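Local structure of RNA-dependent RNA polymerase (Taggert virus, 6DX3) at residues L23-I28 and A123-D128; I31-M36 and H150-K155; Y117-D122 and S141-H146. The protein contains a viral OTU-domain cysteine protease of a nairovirus, which probably acts as a deubiquitinase by removing ubiquitin from modified proteins. All blocks are in the same frame, centred on the assembly; numbering follows the deposited sequence.

Contact 1 of 3, residues L23-I28 and A123-D128; sequences LEVEDI and ASKHCD
V25 and C127 form the tight side of this contact, where CG1 of V25 lies 3.4 Å from SG of C127. A chi1 of -69° sets V25 CG1 anti to the carbonyl carbon, which leaves CG2 between the backbone N and that carbon; CG2 comes within 3.1 Å of K125 O. A small branched residue and a compact thiol suit this buried patch beside W119 and M145. The end of strand 17-24 pairs antiparallel with the start of strand 126-133: L23 and C127 are a hydrogen-bonded pair, joined by L23 N to C127 O and C127 N to L23 O, and E24 and H126 are the adjoining non-hydrogen-bonded pair. A further bond, V25 N to K125 O at 3.2 Å, carries the pairing into the type II turn A123-H126.

The other side is looser and more polar. OE1 of E24 sits at the edge of the H126 ring, 3.3 Å from CD2, while both ring nitrogens of H126 are engaged elsewhere, ND1 by D122 and NE2 by D22. K125 folds its flexible chain back into a short salt bridge, NZ to E26 OE1 at 2.5 Å, from above the carboxylate plane. A water bridges E26 N and K125 O, with a weak link to K125 NZ. The chemistry is thus divided: V25 and C127 pack on the buried side, whereas on the polar side the charged pair and the water reinforce the turn where the backbone pairing ends.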
loop_
_atom_site.group_PDB
_atom_site.type_symbol
_atom_site.label_atom_id
_atom_site.label_comp_id
_atom_site.label_asym_id
_atom_site.label_seq_id
_atom_site.Cartn_x
_atom_site.Cartn_y
_atom_site.Cartn_z
ATOM N N LEU A 23 -1.984 -14.884 10.378
ATOM C CA LEU A 23 -1.512 -15.424 9.112
ATOM C C LEU A 23 0.005 -15.526 9.047
ATOM O O LEU A 23 0.729 -14.568 9.329
ATOM C CB LEU A 23 -2.053 -14.578 7.934
ATOM C CG LEU A 23 -1.473 -14.825 6.544
ATOM C CD1 LEU A 23 -2.581 -14.938 5.509
ATOM C CD2 LEU A 23 -0.545 -13.680 6.175
ATOM N N GLU A 24 0.462 -16.723 8.697
ATOM C CA GLU A 24 1.819 -16.974 8.234
ATOM C C GLU A 24 1.886 -16.450 6.800
ATOM O O GLU A 24 1.278 -17.036 5.900
ATOM C CB GLU A 24 2.119 -18.474 8.266
ATOM C CG GLU A 24 2.149 -19.185 9.650
ATOM C CD GLU A 24 3.027 -18.509 10.680
ATOM O OE1 GLU A 24 2.528 -17.630 11.409
ATOM O OE2 GLU A 24 4.215 -18.876 10.784
ATOM N N VAL A 25 2.620 -15.356 6.579
ATOM C CA VAL A 25 2.609 -14.730 5.253
ATOM C C VAL A 25 3.067 -15.716 4.181
ATOM O O VAL A 25 2.503 -15.754 3.079
ATOM C CB VAL A 25 3.452 -13.438 5.232
ATOM C CG1 VAL A 25 2.787 -12.367 6.040
ATOM C CG2 VAL A 25 4.862 -13.706 5.710
ATOM N N GLU A 26 4.100 -16.512 4.469
ATOM C CA GLU A 26 4.689 -17.352 3.427
ATOM C C GLU A 26 3.844 -18.575 3.094
ATOM O O GLU A 26 4.128 -19.245 2.096
ATOM C CB GLU A 26 6.104 -17.777 3.826
ATOM C CG GLU A 26 7.057 -16.607 4.036
ATOM C CD GLU A 26 8.508 -17.021 3.916
ATOM O OE1 GLU A 26 8.935 -17.919 4.673
ATOM O OE2 GLU A 26 9.218 -16.444 3.066
ATOM N N ASP A 27 2.819 -18.885 3.887
ATOM C CA ASP A 27 1.862 -19.904 3.463
ATOM C C ASP A 27 1.042 -19.428 2.268
ATOM O O ASP A 27 0.551 -20.249 1.483
ATOM C CB ASP A 27 0.938 -20.282 4.623
ATOM C CG ASP A 27 1.685 -20.878 5.794
ATOM O OD1 ASP A 27 2.919 -21.082 5.685
ATOM O OD2 ASP A 27 1.033 -21.151 6.824
ATOM N N ILE A 28 0.902 -18.114 2.102
ATOM C CA ILE A 28 0.069 -17.551 1.052
ATOM C C ILE A 28 0.872 -16.744 0.031
ATOM O O ILE A 28 0.551 -16.792 -1.161
ATOM C CB ILE A 28 -1.057 -16.689 1.671
ATOM C CG1 ILE A 28 -1.872 -17.509 2.686
ATOM C CG2 ILE A 28 -1.947 -16.098 0.592
ATOM C CD1 ILE A 28 -2.792 -18.548 2.065
ATOM N N ALA A 123 5.045 -10.012 14.299
ATOM C CA ALA A 123 6.255 -10.765 14.590
ATOM C C ALA A 123 6.719 -11.408 13.294
ATOM O O ALA A 123 6.005 -11.388 12.288
ATOM C CB ALA A 123 6.038 -11.807 15.695
ATOM N N SER A 124 7.933 -11.965 13.325
ATOM C CA SER A 124 8.645 -12.369 12.112
ATOM C C SER A 124 7.766 -13.098 11.105
ATOM O O SER A 124 7.365 -14.241 11.332
ATOM C CB SER A 124 9.858 -13.237 12.463
ATOM O OG SER A 124 10.883 -13.080 11.497
ATOM N N LYS A 125 7.439 -12.418 10.004
ATOM C CA LYS A 125 6.701 -13.016 8.891
ATOM C C LYS A 125 5.326 -13.524 9.323
ATOM O O LYS A 125 4.786 -14.475 8.748
ATOM C CB LYS A 125 7.524 -14.126 8.228
ATOM C CG LYS A 125 8.790 -13.592 7.561
ATOM C CD LYS A 125 9.997 -14.497 7.754
ATOM C CE LYS A 125 10.070 -15.579 6.685
ATOM N NZ LYS A 125 8.967 -16.575 6.813
ATOM N N HIS A 126 4.751 -12.888 10.343
ATOM C CA HIS A 126 3.389 -13.148 10.789
ATOM C C HIS A 126 2.641 -11.828 10.864
ATOM O O HIS A 126 3.212 -10.810 11.265
ATOM C CB HIS A 126 3.363 -13.846 12.155
ATOM C CG HIS A 126 1.991 -13.963 12.747
ATOM N ND1 HIS A 126 1.385 -12.931 13.432
ATOM C CD2 HIS A 126 1.104 -14.987 12.748
ATOM C CE1 HIS A 126 0.187 -13.316 13.833
ATOM N NE2 HIS A 126 -0.008 -14.558 13.431
ATOM N N CYS A 127 1.364 -11.848 10.486
ATOM C CA CYS A 127 0.539 -10.648 10.437
ATOM C C CYS A 127 -0.681 -10.814 11.335
ATOM O O CYS A 127 -1.248 -11.907 11.427
ATOM C CB CYS A 127 0.101 -10.333 9.002
ATOM S SG CYS A 127 1.457 -9.824 7.922
ATOM N N ASP A 128 -1.081 -9.722 11.996
ATOM C CA ASP A 128 -2.206 -9.749 12.923
ATOM C C ASP A 128 -3.381 -8.877 12.503
ATOM O O ASP A 128 -4.454 -8.991 13.107
ATOM C CB ASP A 128 -1.755 -9.338 14.337
ATOM C CG ASP A 128 -1.231 -7.913 14.398
ATOM O OD1 ASP A 128 -0.655 -7.440 13.397
ATOM O OD2 ASP A 128 -1.395 -7.262 15.452
HETATM O O HOH W 1 5.730 -16.527 7.229
#

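Contact 2 of 3, residues I31-M36 and H150-K155; sequences IVNQPM and HYDYLK
The H150 imidazole meets Q34 and P35 at its edge: CE1 points at two backbone oxygens near the ring plane, Q34 O at 3.3 Å and P35 O at 3.5 Å, while CG of M36 approaches CE1 obliquely. At the same ring's edge, NE2 points in the ring plane at D152. OD1 of D152 is met by H150 NE2 (2.7 Å) from above the carboxylate plane and by Q34 N (2.8 Å) on the anti side, tilted to the opposite face; the second bond is nearly straight, with an N-H...O angle of 170°. OD1 alone thus joins the imidazole to the backbone of Q34, leaving OD2 for a salt bridge with R147 and for a water that also binds N33 ND2. Such a histidine-carboxylate pair is consistent with the active-site chemistry of OTU cysteine proteases. The Y153 ring receives V32 CG2 at its edge, 3.9 Å from CD2; chi1 of -177° sets Y153 CG anti to the backbone N, and the two side chains lie side by side.

V32 and Y153 are an antiparallel hydrogen-bonded pair. V32 O is gripped twice, by Y153 N and, from the opposite face of its plane, by Q34 NE2 at 3.1 Å, a use of the long amide that holds the loop just past the strand. On the other face of the sheet, I31 CG1 packs on L154 CD2.

Strand 29-32 forms the border of the sheet beside strand 150-156, whose other neighbour is strand 142-147, while helix 40-49 packs on Q34, Y151 and Y153.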
loop_
_atom_site.group_PDB
_atom_site.type_symbol
_atom_site.label_atom_id
_atom_site.label_comp_id
_atom_site.label_asym_id
_atom_site.label_seq_id
_atom_site.Cartn_x
_atom_site.Cartn_y
_atom_site.Cartn_z
ATOM N N ILE A 31 7.499 -13.145 -0.207
ATOM C CA ILE A 31 7.952 -11.802 0.136
ATOM C C ILE A 31 8.940 -11.354 -0.934
ATOM O O ILE A 31 10.042 -11.897 -1.041
ATOM C CB ILE A 31 8.589 -11.757 1.530
ATOM C CG1 ILE A 31 7.591 -12.231 2.591
ATOM C CG2 ILE A 31 9.097 -10.351 1.838
ATOM C CD1 ILE A 31 8.226 -12.530 3.937
ATOM N N VAL A 32 8.545 -10.366 -1.737
ATOM C CA VAL A 32 9.429 -9.777 -2.736
ATOM C C VAL A 32 10.064 -8.550 -2.090
ATOM O O VAL A 32 9.439 -7.491 -1.987
ATOM C CB VAL A 32 8.686 -9.425 -4.025
ATOM C CG1 VAL A 32 9.670 -8.942 -5.084
ATOM C CG2 VAL A 32 7.905 -10.629 -4.531
ATOM N N ASN A 33 11.311 -8.697 -1.652
ATOM C CA ASN A 33 11.952 -7.657 -0.860
ATOM C C ASN A 33 12.226 -6.422 -1.707
ATOM O O ASN A 33 12.703 -6.515 -2.841
ATOM C CB ASN A 33 13.253 -8.177 -0.249
ATOM C CG ASN A 33 13.065 -9.480 0.498
ATOM O OD1 ASN A 33 13.351 -10.557 -0.027
ATOM N ND2 ASN A 33 12.576 -9.392 1.730
ATOM N N GLN A 34 11.915 -5.263 -1.145
ATOM C CA GLN A 34 12.125 -3.968 -1.764
ATOM C C GLN A 34 13.301 -3.252 -1.111
ATOM O O GLN A 34 13.653 -3.543 0.037
ATOM C CB GLN A 34 10.855 -3.113 -1.646
ATOM C CG GLN A 34 9.646 -3.739 -2.316
ATOM C CD GLN A 34 9.904 -4.062 -3.774
ATOM O OE1 GLN A 34 10.356 -3.210 -4.540
ATOM N NE2 GLN A 34 9.616 -5.296 -4.166
ATOM N N PRO A 35 13.948 -2.326 -1.822
ATOM C CA PRO A 35 15.113 -1.638 -1.251
ATOM C C PRO A 35 14.791 -0.999 0.092
ATOM O O PRO A 35 13.699 -0.469 0.307
ATOM C CB PRO A 35 15.452 -0.587 -2.313
ATOM C CG PRO A 35 14.975 -1.196 -3.590
ATOM C CD PRO A 35 13.733 -1.968 -3.237
ATOM N N MET A 36 15.756 -1.067 1.011
ATOM C CA MET A 36 15.557 -0.610 2.386
ATOM C C MET A 36 15.897 0.876 2.522
ATOM O O MET A 36 16.782 1.283 3.274
ATOM C CB MET A 36 16.381 -1.460 3.348
ATOM C CG MET A 36 15.712 -2.763 3.775
ATOM S SD MET A 36 16.867 -3.917 4.555
ATOM C CE MET A 36 17.561 -4.725 3.113
ATOM N N HIS A 150 9.140 -0.087 7.145
ATOM C CA HIS A 150 9.473 -0.650 5.840
ATOM C C HIS A 150 8.254 -1.313 5.203
ATOM O O HIS A 150 7.360 -1.810 5.893
ATOM C CB HIS A 150 10.608 -1.671 5.981
ATOM C CG HIS A 150 11.035 -2.292 4.685
ATOM N ND1 HIS A 150 11.914 -1.678 3.820
ATOM C CD2 HIS A 150 10.713 -3.478 4.115
ATOM C CE1 HIS A 150 12.115 -2.456 2.771
ATOM N NE2 HIS A 150 11.398 -3.554 2.925
ATOM N N TYR A 151 8.238 -1.328 3.867
ATOM C CA TYR A 151 7.187 -1.973 3.087
ATOM C C TYR A 151 7.820 -2.929 2.088
ATOM O O TYR A 151 8.779 -2.567 1.401
ATOM C CB TYR A 151 6.331 -0.944 2.336
ATOM C CG TYR A 151 5.299 -0.220 3.171
ATOM C CD1 TYR A 151 4.055 -0.790 3.419
ATOM C CD2 TYR A 151 5.559 1.043 3.687
ATOM C CE1 TYR A 151 3.103 -0.130 4.169
ATOM C CE2 TYR A 151 4.611 1.714 4.438
ATOM C CZ TYR A 151 3.384 1.119 4.678
ATOM O OH TYR A 151 2.438 1.779 5.429
ATOM N N ASP A 152 7.281 -4.142 2.006
ATOM C CA ASP A 152 7.669 -5.098 0.981
ATOM C C ASP A 152 6.438 -5.495 0.177
ATOM O O ASP A 152 5.299 -5.317 0.618
ATOM C CB ASP A 152 8.325 -6.353 1.581
ATOM C CG ASP A 152 9.753 -6.109 2.043
ATOM O OD1 ASP A 152 10.529 -5.467 1.307
ATOM O OD2 ASP A 152 10.097 -6.563 3.153
ATOM N N TYR A 153 6.680 -6.031 -1.015
ATOM C CA TYR A 153 5.612 -6.547 -1.858
ATOM C C TYR A 153 5.345 -8.007 -1.525
ATOM O O TYR A 153 6.268 -8.761 -1.208
ATOM C CB TYR A 153 5.972 -6.412 -3.339
ATOM C CG TYR A 153 4.865 -6.858 -4.270
ATOM C CD1 TYR A 153 3.713 -6.096 -4.417
ATOM C CD2 TYR A 153 4.968 -8.039 -4.995
ATOM C CE1 TYR A 153 2.694 -6.495 -5.259
ATOM C CE2 TYR A 153 3.950 -8.445 -5.848
ATOM C CZ TYR A 153 2.816 -7.666 -5.974
ATOM O OH TYR A 153 1.794 -8.051 -6.812
ATOM N N LEU A 154 4.075 -8.399 -1.594
ATOM C CA LEU A 154 3.663 -9.782 -1.385
ATOM C C LEU A 154 3.049 -10.303 -2.676
ATOM O O LEU A 154 2.060 -9.748 -3.167
ATOM C CB LEU A 154 2.671 -9.899 -0.224
ATOM C CG LEU A 154 3.219 -9.595 1.174
ATOM C CD1 LEU A 154 2.081 -9.463 2.180
ATOM C CD2 LEU A 154 4.206 -10.665 1.619
ATOM N N LYS A 155 3.638 -11.361 -3.221
ATOM C CA LYS A 155 3.167 -11.970 -4.451
ATOM C C LYS A 155 2.558 -13.327 -4.154
ATOM O O LYS A 155 3.202 -14.150 -3.488
ATOM C CB LYS A 155 4.322 -12.121 -5.447
ATOM C CG LYS A 155 4.054 -13.089 -6.586
ATOM C CD LYS A 155 5.350 -13.459 -7.289
ATOM C CE LYS A 155 5.189 -14.711 -8.128
ATOM N NZ LYS A 155 6.381 -15.602 -8.044
HETATM O O HOH W 2 12.750 -6.979 3.323
#

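Contact 3 of 3, residues Y117-D122 and S141-H146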
loop_
_atom_site.group_PDB
_atom_site.type_symbol
_atom_site.label_atom_id
_atom_site.label_comp_id
_atom_site.label_asym_id
_atom_site.label_seq_id
_atom_site.Cartn_x
_atom_site.Cartn_y
_atom_site.Cartn_z
ATOM N N TYR A 117 -4.115 -4.291 -0.523
ATOM C CA TYR A 117 -4.118 -4.844 0.824
ATOM C C TYR A 117 -2.801 -4.479 1.493
ATOM O O TYR A 117 -1.734 -4.639 0.890
ATOM C CB TYR A 117 -4.277 -6.366 0.805
ATOM C CG TYR A 117 -5.634 -6.889 0.377
ATOM C CD1 TYR A 117 -6.330 -7.784 1.176
ATOM C CD2 TYR A 117 -6.203 -6.513 -0.833
ATOM C CE1 TYR A 117 -7.561 -8.277 0.792
ATOM C CE2 TYR A 117 -7.434 -6.998 -1.226
ATOM C CZ TYR A 117 -8.108 -7.881 -0.409
ATOM O OH TYR A 117 -9.335 -8.372 -0.791
ATOM N N ILE A 118 -2.871 -3.995 2.729
ATOM C CA ILE A 118 -1.688 -3.684 3.524
ATOM C C ILE A 118 -1.691 -4.614 4.727
ATOM O O ILE A 118 -2.505 -4.451 5.647
ATOM C CB ILE A 118 -1.645 -2.216 3.966
ATOM C CG1 ILE A 118 -1.901 -1.282 2.782
ATOM C CG2 ILE A 118 -0.300 -1.900 4.606
ATOM C CD1 ILE A 118 -1.864 0.192 3.161
ATOM N N TRP A 119 -0.786 -5.588 4.723
ATOM C CA TRP A 119 -0.692 -6.564 5.801
ATOM C C TRP A 119 0.326 -6.087 6.829
ATOM O O TRP A 119 1.471 -5.782 6.483
ATOM C CB TRP A 119 -0.297 -7.936 5.252
ATOM C CG TRP A 119 -1.202 -8.425 4.156
ATOM C CD1 TRP A 119 -1.202 -8.022 2.850
ATOM C CD2 TRP A 119 -2.237 -9.410 4.272
ATOM N NE1 TRP A 119 -2.174 -8.695 2.148
ATOM C CE2 TRP A 119 -2.820 -9.554 2.996
ATOM C CE3 TRP A 119 -2.726 -10.183 5.330
ATOM C CZ2 TRP A 119 -3.870 -10.440 2.751
ATOM C CZ3 TRP A 119 -3.767 -11.063 5.084
ATOM C CH2 TRP A 119 -4.328 -11.183 3.806
ATOM N N HIS A 120 -0.093 -6.022 8.088
ATOM C CA HIS A 120 0.759 -5.508 9.152
ATOM C C HIS A 120 1.481 -6.657 9.844
ATOM O O HIS A 120 0.841 -7.534 10.433
ATOM C CB HIS A 120 -0.046 -4.708 10.170
ATOM C CG HIS A 120 0.719 -4.391 11.416
ATOM N ND1 HIS A 120 0.614 -5.147 12.564
ATOM C CD2 HIS A 120 1.616 -3.414 11.690
ATOM C CE1 HIS A 120 1.406 -4.643 13.494
ATOM N NE2 HIS A 120 2.027 -3.592 12.989
ATOM N N GLU A 121 2.810 -6.631 9.788
ATOM C CA GLU A 121 3.631 -7.622 10.464
ATOM C C GLU A 121 3.784 -7.259 11.935
ATOM O O GLU A 121 4.214 -6.150 12.270
ATOM C CB GLU A 121 5.005 -7.713 9.800
ATOM C CG GLU A 121 5.945 -8.731 10.422
ATOM C CD GLU A 121 7.346 -8.638 9.856
ATOM O OE1 GLU A 121 7.812 -7.505 9.621
ATOM O OE2 GLU A 121 7.975 -9.694 9.623
ATOM N N ASP A 122 3.433 -8.192 12.816
ATOM C CA ASP A 122 3.641 -8.003 14.246
ATOM C C ASP A 122 4.839 -8.786 14.773
ATOM O O ASP A 122 5.574 -8.284 15.628
ATOM C CB ASP A 122 2.377 -8.391 15.026
ATOM C CG ASP A 122 2.060 -9.866 14.922
ATOM O OD1 ASP A 122 2.165 -10.400 13.798
ATOM O OD2 ASP A 122 1.721 -10.485 15.954
ATOM N N SER A 141 -5.644 -8.148 -6.387
ATOM C CA SER A 141 -5.279 -6.854 -5.835
ATOM C C SER A 141 -3.779 -6.815 -5.572
ATOM O O SER A 141 -3.076 -7.823 -5.678
ATOM C CB SER A 141 -6.048 -6.569 -4.539
ATOM O OG SER A 141 -7.445 -6.706 -4.728
ATOM N N ILE A 142 -3.297 -5.633 -5.218
ATOM C CA ILE A 142 -1.918 -5.456 -4.782
ATOM C C ILE A 142 -1.842 -5.746 -3.290
ATOM O O ILE A 142 -2.601 -5.180 -2.495
ATOM C CB ILE A 142 -1.419 -4.037 -5.092
ATOM C CG1 ILE A 142 -1.366 -3.811 -6.608
ATOM C CG2 ILE A 142 -0.060 -3.801 -4.448
ATOM C CD1 ILE A 142 -1.185 -2.364 -6.998
ATOM N N ASN A 143 -0.935 -6.638 -2.907
ATOM C CA ASN A 143 -0.691 -6.952 -1.506
ATOM C C ASN A 143 0.707 -6.484 -1.132
ATOM O O ASN A 143 1.677 -6.794 -1.830
ATOM C CB ASN A 143 -0.845 -8.451 -1.244
ATOM C CG ASN A 143 -2.253 -8.947 -1.513
ATOM O OD1 ASN A 143 -3.085 -9.010 -0.607
ATOM N ND2 ASN A 143 -2.530 -9.300 -2.765
ATOM N N ILE A 144 0.801 -5.718 -0.044
ATOM C CA ILE A 144 2.080 -5.262 0.483
ATOM C C ILE A 144 2.127 -5.565 1.974
ATOM O O ILE A 144 1.100 -5.765 2.626
ATOM C CB ILE A 144 2.336 -3.760 0.225
ATOM C CG1 ILE A 144 1.317 -2.897 0.963
ATOM C CG2 ILE A 144 2.304 -3.447 -1.263
ATOM C CD1 ILE A 144 1.543 -1.420 0.772
ATOM N N MET A 145 3.346 -5.600 2.509
ATOM C CA MET A 145 3.603 -5.997 3.888
ATOM C C MET A 145 4.201 -4.818 4.641
ATOM O O MET A 145 5.267 -4.316 4.269
ATOM C CB MET A 145 4.544 -7.204 3.941
ATOM C CG MET A 145 4.614 -7.909 5.295
ATOM S SD MET A 145 5.586 -9.431 5.206
ATOM C CE MET A 145 6.127 -9.610 6.895
ATOM N N HIS A 146 3.524 -4.388 5.701
ATOM C CA HIS A 146 3.974 -3.269 6.521
ATOM C C HIS A 146 4.840 -3.795 7.660
ATOM O O HIS A 146 4.347 -4.502 8.545
ATOM C CB HIS A 146 2.767 -2.499 7.062
ATOM C CG HIS A 146 3.094 -1.134 7.576
ATOM N ND1 HIS A 146 2.202 -0.386 8.317
ATOM C CD2 HIS A 146 4.208 -0.374 7.449
ATOM C CE1 HIS A 146 2.753 0.774 8.626
ATOM N NE2 HIS A 146 3.972 0.805 8.113
HETATM O O HOH W 3 5.007 -3.743 11.346
#
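W119 and N143 lie side by side on one face of two parallel strands, and the indole is best followed outward from its CB. That atom is 3.7 Å from I144 O. A chi1 of -54° sets CG beside the backbone N, 3.8 Å from the same carbonyl oxygen, which lies at the ring edge and comes within 3.2 Å of CD1. Next in the ring, NE1 gives its hydrogen to N143 OD1 at 2.9 Å. This bond is well directed: the oxygen lies in the indole plane, and the donor meets a lone pair in the amide plane. Farther round, CE2 and CZ2 still skirt N143 OD1, and F29 packs edge-to-face with the ring. Y117 CB presses on that oxygen too, at 3.2 Å, while N143 ND2 is taken by M138 O.

The backbones alternate as parallel strands do, W119 N bonding to I144 O and H146 N to W119 O. On the opposite face, I118 CG1 packs on I144 CD1 at 4.0 Å, with helix 40-49 reaching I144. Back on the tryptophan's face, the flexible M145 lays its CE 3.3 Å from E121 OE2, an oxygen that K125 N binds; E121 OE1 pairs with R147.

Tryptophan and asparagine suit this buried face because each satisfies the other's polar atom, allowing a wide apolar ring to be packed without leaving its N-H or the amide oxygen unpaired.

From the N terminus, the chain first passes 23-28 and then 31-36, and both wait for partners far ahead. The four longer helices follow before strand 116-121 brings in 117-122. The next turn supplies 123-128, closing contact 1; 141-146 then closes contact 3, and 150-155 finally closes contact 2. Contact 1 therefore crosses both others, whereas contact 3 lies wholly within the span of contact 2. All three belong to one mixed sheet: contact 1 joins strand 17-24 to strand 126-133, contact 3 joins 116-121 to 142-147 at the middle, and contact 2 adds 29-32 to 150-156. Side chains of K125 and V25 also touch I31, joining contacts 1 and 2 directly.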